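PDB 5IWZ: synaptonemal complex protein 2, which forms a major part of the axial and lateral elements of the synaptonemal complex in meiotic prophase and is required for chromosome synapsis and for inserting SYCP3 into the complex. Local coordinates for residues A[155-165]-A[198-209]; A[216-227]-A[260-268]. One frame throughout, in Å; residues are numbered along the deposited sequence.

Contact 1: residues A[155-165]-A[198-209]; sequences IPQICALVIDS and EMLTLMSNMGER
Leu202 fits as a knob into a hole formed by Pro156, Cys159, Ala160 and Ile163, and so joins two nearly aligned helices of an armadillo-repeat-like solenoid in the N-terminal part of the protein. The short helical segments run the same way, 31° apart, with helix 169-185 between them in sequence. Such side-by-side stacking of helices from successive layers is consistent with an armadillo-like solenoid. Within the hole, one methyl of Leu202, CD1, lies 3.8 Å from O of Pro156, while the other, CD2, meets CD1 of Ile163 at 3.8 Å.

Sulfur-bearing side chains pack on the buried side. Cys159 has SG anti to its carbonyl carbon (chi1 -67°), which brings it to 3.5 Å from SD of Met206. The same SG also touches the terminal methyl of Met199, a side chain bent at chi2 and chi3; that CE reaches CG2 of Ile155 as well. Ile163 crosses Met206 at about a right angle, its CD1 lying 3.6 Å from CG of Met206 and equally near CB of Asn205. Toward solvent, the carboxylate of Glu198 rests against the ring of Pro156.

Hydrogen bonding between the two segments is confined to the C-terminal end of helix 144-163, where Arg209 bends at chi2 and reaches the carbonyl of Val162 in the last turn of the helix. Its guanidinium has O of Ile163 over one face. NE of Arg209 donates to O of Val162 at 3.0 Å, in the carbonyl plane but 30° out of the guanidinium plane, and NH2 adds a weak, bent bond to the same oxygen.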
loop_
_atom_site.group_PDB
_atom_site.type_symbol
_atom_site.label_atom_id
_atom_site.label_comp_id
_atom_site.label_asym_id
_atom_site.label_seq_id
_atom_site.Cartn_x
_atom_site.Cartn_y
_atom_site.Cartn_z
ATOM N N ILE A 155 10.232 3.723 -9.470
ATOM C CA ILE A 155 9.248 4.805 -9.581
ATOM C C ILE A 155 8.348 4.638 -10.807
ATOM O O ILE A 155 7.126 4.736 -10.660
ATOM C CB ILE A 155 9.946 6.180 -9.537
ATOM C CG1 ILE A 155 10.643 6.404 -8.201
ATOM C CG2 ILE A 155 8.948 7.290 -9.813
ATOM C CD1 ILE A 155 9.731 6.356 -7.042
ATOM N N PRO A 156 8.878 4.381 -12.019
ATOM C CA PRO A 156 7.956 4.140 -13.151
ATOM C C PRO A 156 7.112 2.883 -12.998
ATOM O O PRO A 156 5.947 2.881 -13.418
ATOM C CB PRO A 156 8.897 4.048 -14.369
ATOM C CG PRO A 156 10.263 3.909 -13.823
ATOM C CD PRO A 156 10.272 4.544 -12.476
ATOM N N GLN A 157 7.668 1.812 -12.422
ATOM C CA GLN A 157 6.905 0.579 -12.232
ATOM C C GLN A 157 5.719 0.809 -11.304
ATOM O O GLN A 157 4.605 0.344 -11.565
ATOM C CB GLN A 157 7.801 -0.516 -11.638
ATOM C CG GLN A 157 8.937 -0.994 -12.531
ATOM C CD GLN A 157 8.474 -1.968 -13.595
ATOM O OE1 GLN A 157 7.380 -2.529 -13.507
ATOM N NE2 GLN A 157 9.300 -2.159 -14.622
ATOM N N ILE A 158 5.958 1.489 -10.184
ATOM C CA ILE A 158 4.896 1.712 -9.209
ATOM C C ILE A 158 3.799 2.609 -9.786
ATOM O O ILE A 158 2.606 2.329 -9.613
ATOM C CB ILE A 158 5.488 2.275 -7.905
ATOM C CG1 ILE A 158 6.411 1.211 -7.288
ATOM C CG2 ILE A 158 4.359 2.707 -6.937
ATOM C CD1 ILE A 158 7.133 1.656 -6.022
ATOM N N CYS A 159 4.177 3.679 -10.497
ATOM C CA CYS A 159 3.178 4.541 -11.130
ATOM C C CYS A 159 2.323 3.756 -12.118
ATOM O O CYS A 159 1.090 3.895 -12.141
ATOM C CB CYS A 159 3.852 5.722 -11.839
ATOM S SG CYS A 159 4.673 6.930 -10.777
ATOM N N ALA A 160 2.967 2.939 -12.962
ATOM C CA ALA A 160 2.208 2.105 -13.887
ATOM C C ALA A 160 1.256 1.183 -13.131
ATOM O O ALA A 160 0.091 1.027 -13.523
ATOM C CB ALA A 160 3.164 1.301 -14.778
ATOM N N LEU A 161 1.728 0.595 -12.024
ATOM C CA LEU A 161 0.896 -0.292 -11.211
ATOM C C LEU A 161 -0.290 0.447 -10.612
ATOM O O LEU A 161 -1.399 -0.102 -10.526
ATOM C CB LEU A 161 1.740 -0.912 -10.095
ATOM C CG LEU A 161 1.157 -2.039 -9.239
ATOM C CD1 LEU A 161 0.912 -3.281 -10.089
ATOM C CD2 LEU A 161 2.081 -2.382 -8.072
ATOM N N VAL A 162 -0.066 1.681 -10.159
ATOM C CA VAL A 162 -1.118 2.457 -9.517
ATOM C C VAL A 162 -2.155 2.906 -10.541
ATOM O O VAL A 162 -3.347 2.995 -10.229
ATOM C CB VAL A 162 -0.491 3.639 -8.749
ATOM C CG1 VAL A 162 -1.547 4.626 -8.311
ATOM C CG2 VAL A 162 0.253 3.130 -7.514
ATOM N N ILE A 163 -1.730 3.155 -11.780
ATOM C CA ILE A 163 -2.649 3.557 -12.838
ATOM C C ILE A 163 -3.485 2.397 -13.367
ATOM O O ILE A 163 -4.559 2.627 -13.940
ATOM C CB ILE A 163 -1.835 4.200 -13.977
ATOM C CG1 ILE A 163 -1.279 5.558 -13.546
ATOM C CG2 ILE A 163 -2.643 4.349 -15.245
ATOM C CD1 ILE A 163 -0.194 6.071 -14.494
ATOM N N ASP A 164 -3.019 1.157 -13.210
ATOM C CA ASP A 164 -3.648 0.003 -13.851
ATOM C C ASP A 164 -4.880 -0.380 -13.035
ATOM O O ASP A 164 -4.761 -0.885 -11.912
ATOM C CB ASP A 164 -2.648 -1.153 -13.962
ATOM C CG ASP A 164 -3.188 -2.373 -14.745
ATOM O OD1 ASP A 164 -4.413 -2.499 -14.949
ATOM O OD2 ASP A 164 -2.365 -3.233 -15.147
ATOM N N SER A 165 -6.070 -0.146 -13.599
ATOM C CA SER A 165 -7.300 -0.391 -12.853
ATOM C C SER A 165 -7.542 -1.868 -12.591
ATOM O O SER A 165 -8.392 -2.198 -11.760
ATOM C CB SER A 165 -8.504 0.208 -13.588
ATOM O OG SER A 165 -8.804 -0.504 -14.776
ATOM N N GLU A 198 8.484 9.478 -20.486
ATOM C CA GLU A 198 7.696 8.418 -19.863
ATOM C C GLU A 198 7.047 8.901 -18.573
ATOM O O GLU A 198 5.870 8.621 -18.328
ATOM C CB GLU A 198 8.561 7.183 -19.593
ATOM C CG GLU A 198 7.739 5.989 -19.121
ATOM C CD GLU A 198 8.519 5.027 -18.225
ATOM O OE1 GLU A 198 9.727 5.256 -17.984
ATOM O OE2 GLU A 198 7.918 4.029 -17.765
ATOM N N MET A 199 7.799 9.631 -17.741
ATOM C CA MET A 199 7.257 10.113 -16.475
ATOM C C MET A 199 6.132 11.111 -16.706
ATOM O O MET A 199 5.117 11.084 -15.996
ATOM C CB MET A 199 8.363 10.741 -15.621
ATOM C CG MET A 199 9.178 9.736 -14.819
ATOM S SD MET A 199 8.191 8.323 -14.267
ATOM C CE MET A 199 7.310 9.029 -12.876
ATOM N N LEU A 200 6.294 11.996 -17.693
ATOM C CA LEU A 200 5.265 12.996 -17.960
ATOM C C LEU A 200 3.958 12.338 -18.375
ATOM O O LEU A 200 2.879 12.750 -17.936
ATOM C CB LEU A 200 5.730 13.968 -19.033
ATOM C CG LEU A 200 6.680 15.062 -18.531
ATOM C CD1 LEU A 200 7.312 15.760 -19.717
ATOM C CD2 LEU A 200 5.960 16.068 -17.635
ATOM N N THR A 201 4.033 11.306 -19.217
ATOM C CA THR A 201 2.837 10.543 -19.561
ATOM C C THR A 201 2.244 9.850 -18.336
ATOM O O THR A 201 1.027 9.899 -18.111
ATOM C CB THR A 201 3.174 9.535 -20.662
ATOM O OG1 THR A 201 3.580 10.241 -21.833
ATOM C CG2 THR A 201 1.977 8.658 -20.990
ATOM N N LEU A 202 3.089 9.188 -17.537
ATOM C CA LEU A 202 2.590 8.496 -16.349
ATOM C C LEU A 202 1.920 9.470 -15.389
ATOM O O LEU A 202 0.820 9.210 -14.884
ATOM C CB LEU A 202 3.725 7.751 -15.645
ATOM C CG LEU A 202 4.186 6.483 -16.363
ATOM C CD1 LEU A 202 5.439 5.909 -15.704
ATOM C CD2 LEU A 202 3.058 5.461 -16.384
ATOM N N MET A 203 2.571 10.606 -15.129
ATOM C CA MET A 203 2.003 11.570 -14.203
ATOM C C MET A 203 0.696 12.138 -14.718
ATOM O O MET A 203 -0.204 12.441 -13.929
ATOM C CB MET A 203 2.993 12.689 -13.946
ATOM C CG MET A 203 4.132 12.268 -13.078
ATOM S SD MET A 203 5.214 13.686 -12.964
ATOM C CE MET A 203 4.899 14.250 -11.312
ATOM N N SER A 204 0.572 12.295 -16.031
ATOM C CA SER A 204 -0.703 12.735 -16.583
ATOM C C SER A 204 -1.781 11.675 -16.366
ATOM O O SER A 204 -2.918 11.996 -15.982
ATOM C CB SER A 204 -0.538 13.064 -18.068
ATOM O OG SER A 204 -1.664 13.773 -18.531
ATOM N N ASN A 205 -1.439 10.400 -16.582
ATOM C CA ASN A 205 -2.417 9.343 -16.334
ATOM C C ASN A 205 -2.701 9.174 -14.846
ATOM O O ASN A 205 -3.790 8.718 -14.476
ATOM C CB ASN A 205 -1.945 8.031 -16.949
ATOM C CG ASN A 205 -1.698 8.156 -18.444
ATOM O OD1 ASN A 205 -2.396 8.894 -19.139
ATOM N ND2 ASN A 205 -0.695 7.456 -18.938
ATOM N N MET A 206 -1.749 9.533 -13.984
ATOM C CA MET A 206 -2.011 9.507 -12.552
ATOM C C MET A 206 -3.058 10.544 -12.171
ATOM O O MET A 206 -4.003 10.239 -11.431
ATOM C CB MET A 206 -0.714 9.726 -11.782
ATOM C CG MET A 206 0.287 8.597 -11.989
ATOM S SD MET A 206 1.710 8.793 -10.931
ATOM C CE MET A 206 1.173 7.750 -9.557
ATOM N N GLY A 207 -2.915 11.773 -12.687
ATOM C CA GLY A 207 -3.937 12.791 -12.466
ATOM C C GLY A 207 -5.319 12.334 -12.894
ATOM O O GLY A 207 -6.286 12.451 -12.137
ATOM N N GLU A 208 -5.435 11.828 -14.131
ATOM C CA GLU A 208 -6.691 11.248 -14.605
ATOM C C GLU A 208 -7.212 10.215 -13.626
ATOM O O GLU A 208 -8.423 10.130 -13.361
ATOM C CB GLU A 208 -6.489 10.571 -15.960
ATOM C CG GLU A 208 -6.662 11.444 -17.179
ATOM C CD GLU A 208 -6.668 10.621 -18.464
ATOM O OE1 GLU A 208 -7.245 9.514 -18.477
ATOM O OE2 GLU A 208 -6.085 11.056 -19.478
ATOM N N ARG A 209 -6.293 9.421 -13.076
ATOM C CA ARG A 209 -6.662 8.279 -12.254
ATOM C C ARG A 209 -7.280 8.710 -10.927
ATOM O O ARG A 209 -8.160 8.017 -10.411
ATOM C CB ARG A 209 -5.432 7.399 -12.038
ATOM C CG ARG A 209 -5.558 6.371 -10.945
ATOM C CD ARG A 209 -6.412 5.251 -11.369
ATOM N NE ARG A 209 -6.088 4.075 -10.577
ATOM C CZ ARG A 209 -6.834 2.981 -10.517
ATOM N NH1 ARG A 209 -7.977 2.911 -11.202
ATOM N NH2 ARG A 209 -6.429 2.008 -9.773
#

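Contact 2: residues A[216-227]-A[260-268]; sequences YELQVGIVEALC and FETDCRIFL
The guanidinium of Arg265 lies flat on the ring of Tyr216, the planes only 7° apart and the centres 4.0 Å apart. This stacked cation-pi pair is off-centre: CZ of Arg265 sits 34° off the ring normal, displaced toward the phenol end. Bends at chi2 and chi3 fold the arginine back over the ring, and Asp310 on strand 308-312 holds its NH2 in a salt bridge, while Asn269 takes NH1. Were Tyr216 an alanine, the guanidinium would probably lose its flat partner and Leu268 the ring beside its CD1.

Beside the stack, CD1 of Leu268 comes within 3.6 Å of CE2 of Tyr216 and the same distance from CG2 of Val220. The two helical segments cross at 120° and interlock by knobs-into-holes, probably continuing the solenoid; helix 260-274 is the last helix before the strands begin with 281-285. Leu268 enters among Tyr216, Gln219, Val220 and Val223, and Val223 returns among Phe260, Cys264, Phe267 and Leu268. The branches of Val223 divide the work. CG1, anti to the backbone N, meets SG of Cys264 at 3.6 Å and also CZ of Phe260; CG2 faces Phe267 and Leu268.

At the far end the Phe260 ring pushes its CZ to 3.4 Å from CA of Glu224, and SG of Cys227 approaches the ring edge, 3.8 Å from CE1 of Phe260.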
loop_
_atom_site.group_PDB
_atom_site.type_symbol
_atom_site.label_atom_id
_atom_site.label_comp_id
_atom_site.label_asym_id
_atom_site.label_seq_id
_atom_site.Cartn_x
_atom_site.Cartn_y
_atom_site.Cartn_z
ATOM N N TYR A 216 -10.248 6.732 -1.298
ATOM C CA TYR A 216 -9.702 7.995 -0.803
ATOM C C TYR A 216 -8.209 7.880 -0.489
ATOM O O TYR A 216 -7.434 8.806 -0.773
ATOM C CB TYR A 216 -10.482 8.461 0.429
ATOM C CG TYR A 216 -10.013 9.812 0.876
ATOM C CD1 TYR A 216 -9.046 9.941 1.850
ATOM C CD2 TYR A 216 -10.466 10.961 0.245
ATOM C CE1 TYR A 216 -8.600 11.180 2.228
ATOM C CE2 TYR A 216 -10.002 12.185 0.595
ATOM C CZ TYR A 216 -9.061 12.284 1.582
ATOM O OH TYR A 216 -8.589 13.493 1.964
ATOM N N GLU A 217 -7.784 6.759 0.100
ATOM C CA GLU A 217 -6.366 6.600 0.435
ATOM C C GLU A 217 -5.485 6.638 -0.816
ATOM O O GLU A 217 -4.409 7.248 -0.817
ATOM C CB GLU A 217 -6.137 5.287 1.194
ATOM C CG GLU A 217 -4.636 4.956 1.381
ATOM C CD GLU A 217 -4.373 3.724 2.265
ATOM O OE1 GLU A 217 -5.246 3.338 3.069
ATOM O OE2 GLU A 217 -3.269 3.148 2.173
ATOM N N LEU A 218 -5.925 5.996 -1.889
ATOM C CA LEU A 218 -5.166 6.060 -3.128
ATOM C C LEU A 218 -5.202 7.464 -3.723
ATOM O O LEU A 218 -4.200 7.922 -4.283
ATOM C CB LEU A 218 -5.696 5.022 -4.116
ATOM C CG LEU A 218 -5.321 3.573 -3.815
ATOM C CD1 LEU A 218 -6.079 2.679 -4.763
ATOM C CD2 LEU A 218 -3.775 3.317 -3.960
ATOM N N GLN A 219 -6.334 8.173 -3.593
ATOM C CA GLN A 219 -6.401 9.548 -4.088
ATOM C C GLN A 219 -5.345 10.417 -3.417
ATOM O O GLN A 219 -4.640 11.188 -4.084
ATOM C CB GLN A 219 -7.794 10.150 -3.862
ATOM C CG GLN A 219 -8.887 9.704 -4.840
ATOM C CD GLN A 219 -10.213 10.461 -4.631
ATOM O OE1 GLN A 219 -10.688 10.595 -3.511
ATOM N NE2 GLN A 219 -10.791 10.973 -5.722
ATOM N N VAL A 220 -5.216 10.303 -2.094
ATOM C CA VAL A 220 -4.243 11.118 -1.371
ATOM C C VAL A 220 -2.826 10.739 -1.774
ATOM O O VAL A 220 -1.985 11.607 -2.026
ATOM C CB VAL A 220 -4.428 10.985 0.153
ATOM C CG1 VAL A 220 -3.394 11.863 0.885
ATOM C CG2 VAL A 220 -5.838 11.330 0.567
ATOM N N GLY A 221 -2.532 9.434 -1.821
ATOM C CA GLY A 221 -1.181 9.007 -2.160
ATOM C C GLY A 221 -0.746 9.451 -3.544
ATOM O O GLY A 221 0.423 9.787 -3.761
ATOM N N ILE A 222 -1.670 9.431 -4.505
ATOM C CA ILE A 222 -1.352 9.895 -5.850
ATOM C C ILE A 222 -1.113 11.396 -5.854
ATOM O O ILE A 222 -0.130 11.873 -6.423
ATOM C CB ILE A 222 -2.467 9.526 -6.839
ATOM C CG1 ILE A 222 -2.508 8.016 -7.064
ATOM C CG2 ILE A 222 -2.271 10.322 -8.147
ATOM C CD1 ILE A 222 -3.754 7.557 -7.802
ATOM N N VAL A 223 -2.031 12.163 -5.251
ATOM C CA VAL A 223 -1.808 13.600 -5.084
ATOM C C VAL A 223 -0.472 13.841 -4.398
ATOM O O VAL A 223 0.327 14.695 -4.816
ATOM C CB VAL A 223 -2.960 14.252 -4.291
ATOM C CG1 VAL A 223 -2.593 15.695 -3.946
ATOM C CG2 VAL A 223 -4.282 14.219 -5.067
ATOM N N GLU A 224 -0.212 13.086 -3.331
ATOM C CA GLU A 224 1.038 13.246 -2.595
ATOM C C GLU A 224 2.233 12.932 -3.474
ATOM O O GLU A 224 3.226 13.669 -3.462
ATOM C CB GLU A 224 1.061 12.352 -1.354
ATOM C CG GLU A 224 2.433 12.318 -0.667
ATOM C CD GLU A 224 2.494 11.375 0.533
ATOM O OE1 GLU A 224 1.451 10.768 0.875
ATOM O OE2 GLU A 224 3.585 11.242 1.138
ATOM N N ALA A 225 2.158 11.847 -4.248
ATOM C CA ALA A 225 3.261 11.527 -5.148
ATOM C C ALA A 225 3.469 12.643 -6.172
ATOM O O ALA A 225 4.601 13.075 -6.415
ATOM C CB ALA A 225 3.012 10.182 -5.844
ATOM N N LEU A 226 2.377 13.127 -6.779
ATOM C CA LEU A 226 2.499 14.178 -7.785
ATOM C C LEU A 226 3.109 15.437 -7.189
ATOM O O LEU A 226 3.909 16.113 -7.848
ATOM C CB LEU A 226 1.141 14.485 -8.423
ATOM C CG LEU A 226 0.530 13.377 -9.302
ATOM C CD1 LEU A 226 -0.900 13.710 -9.713
ATOM C CD2 LEU A 226 1.391 13.035 -10.534
ATOM N N CYS A 227 2.771 15.756 -5.939
ATOM C CA CYS A 227 3.310 16.970 -5.328
ATOM C C CYS A 227 4.751 16.789 -4.852
ATOM O O CYS A 227 5.513 17.764 -4.820
ATOM C CB CYS A 227 2.407 17.432 -4.177
ATOM S SG CYS A 227 0.759 18.025 -4.728
ATOM N N PHE A 260 0.020 20.566 3.359
ATOM C CA PHE A 260 -0.388 19.581 2.363
ATOM C C PHE A 260 -1.561 18.742 2.849
ATOM O O PHE A 260 -2.567 18.605 2.139
ATOM C CB PHE A 260 0.774 18.666 1.976
ATOM C CG PHE A 260 0.356 17.575 1.035
ATOM C CD1 PHE A 260 0.297 17.816 -0.330
ATOM C CD2 PHE A 260 -0.042 16.339 1.519
ATOM C CE1 PHE A 260 -0.131 16.839 -1.190
ATOM C CE2 PHE A 260 -0.467 15.358 0.667
ATOM C CZ PHE A 260 -0.519 15.607 -0.692
ATOM N N GLU A 261 -1.444 18.168 4.056
ATOM C CA GLU A 261 -2.411 17.177 4.526
ATOM C C GLU A 261 -3.834 17.733 4.556
ATOM O O GLU A 261 -4.787 17.047 4.154
ATOM C CB GLU A 261 -2.012 16.673 5.913
ATOM C CG GLU A 261 -0.688 15.929 5.962
ATOM C CD GLU A 261 -0.737 14.584 5.245
ATOM O OE1 GLU A 261 -0.150 14.469 4.144
ATOM O OE2 GLU A 261 -1.363 13.641 5.782
ATOM N N THR A 262 -4.004 18.967 5.039
ATOM C CA THR A 262 -5.347 19.535 5.098
ATOM C C THR A 262 -5.768 20.118 3.753
ATOM O O THR A 262 -6.945 20.031 3.382
ATOM C CB THR A 262 -5.444 20.595 6.198
ATOM O OG1 THR A 262 -4.371 21.535 6.066
ATOM C CG2 THR A 262 -5.391 19.935 7.580
ATOM N N ASP A 263 -4.836 20.706 2.997
ATOM C CA ASP A 263 -5.213 21.196 1.672
ATOM C C ASP A 263 -5.583 20.040 0.755
ATOM O O ASP A 263 -6.460 20.178 -0.108
ATOM C CB ASP A 263 -4.101 22.041 1.042
ATOM C CG ASP A 263 -3.976 23.443 1.662
ATOM O OD1 ASP A 263 -4.970 23.986 2.200
ATOM O OD2 ASP A 263 -2.871 24.016 1.564
ATOM N N CYS A 264 -4.942 18.885 0.939
ATOM C CA CYS A 264 -5.264 17.736 0.100
ATOM C C CYS A 264 -6.688 17.242 0.362
ATOM O O CYS A 264 -7.418 16.912 -0.581
ATOM C CB CYS A 264 -4.237 16.630 0.324
ATOM S SG CYS A 264 -4.366 15.335 -0.884
ATOM N N ARG A 265 -7.102 17.203 1.633
ATOM C CA ARG A 265 -8.506 16.937 1.964
ATOM C C ARG A 265 -9.437 17.943 1.282
ATOM O O ARG A 265 -10.461 17.569 0.692
ATOM C CB ARG A 265 -8.696 16.959 3.491
ATOM C CG ARG A 265 -10.166 17.024 3.981
ATOM C CD ARG A 265 -11.028 15.839 3.498
ATOM N NE ARG A 265 -10.691 14.581 4.170
ATOM C CZ ARG A 265 -11.273 13.413 3.935
ATOM N NH1 ARG A 265 -12.243 13.298 3.032
ATOM N NH2 ARG A 265 -10.885 12.344 4.613
ATOM N N ILE A 266 -9.098 19.228 1.344
ATOM C CA ILE A 266 -9.948 20.235 0.713
ATOM C C ILE A 266 -10.063 19.963 -0.787
ATOM O O ILE A 266 -11.170 19.875 -1.339
ATOM C CB ILE A 266 -9.418 21.651 1.017
ATOM C CG1 ILE A 266 -9.628 21.984 2.498
ATOM C CG2 ILE A 266 -10.079 22.720 0.116
ATOM C CD1 ILE A 266 -8.827 23.178 2.979
ATOM N N PHE A 267 -8.924 19.754 -1.455
ATOM C CA PHE A 267 -8.936 19.504 -2.897
ATOM C C PHE A 267 -9.768 18.273 -3.244
ATOM O O PHE A 267 -10.621 18.315 -4.147
ATOM C CB PHE A 267 -7.502 19.354 -3.414
ATOM C CG PHE A 267 -7.405 18.739 -4.796
ATOM C CD1 PHE A 267 -7.701 19.486 -5.933
ATOM C CD2 PHE A 267 -6.989 17.415 -4.959
ATOM C CE1 PHE A 267 -7.594 18.930 -7.217
ATOM C CE2 PHE A 267 -6.876 16.840 -6.235
ATOM C CZ PHE A 267 -7.170 17.593 -7.366
ATOM N N LEU A 268 -9.556 17.167 -2.526
ATOM C CA LEU A 268 -10.241 15.932 -2.898
ATOM C C LEU A 268 -11.737 16.034 -2.637
ATOM O O LEU A 268 -12.543 15.506 -3.415
ATOM C CB LEU A 268 -9.633 14.749 -2.146
ATOM C CG LEU A 268 -8.208 14.476 -2.609
ATOM C CD1 LEU A 268 -7.564 13.415 -1.739
ATOM C CD2 LEU A 268 -8.207 14.068 -4.089
#

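Both contacts pack helix on helix, and they meet through neighbours in the chain: helix 197-212, from contact 1, leads into helix 216-229, from contact 2. Ile222 makes that junction, touching Val162, Met206 and Arg209, while Leu226 packs on Met203. Contact 1 is partly buried, with some exposed residues at its margin; contact 2 is buried. Their geometry differs too, one pair nearly aligned and the other steeply crossed. So does the use of arginine: Arg209 bonds to a carbonyl oxygen at a helix end, whereas Arg265 stacks on an aromatic ring and reaches strand 308-312. Methionines feature in the first contact, aromatic rings in the second, and cysteines in both.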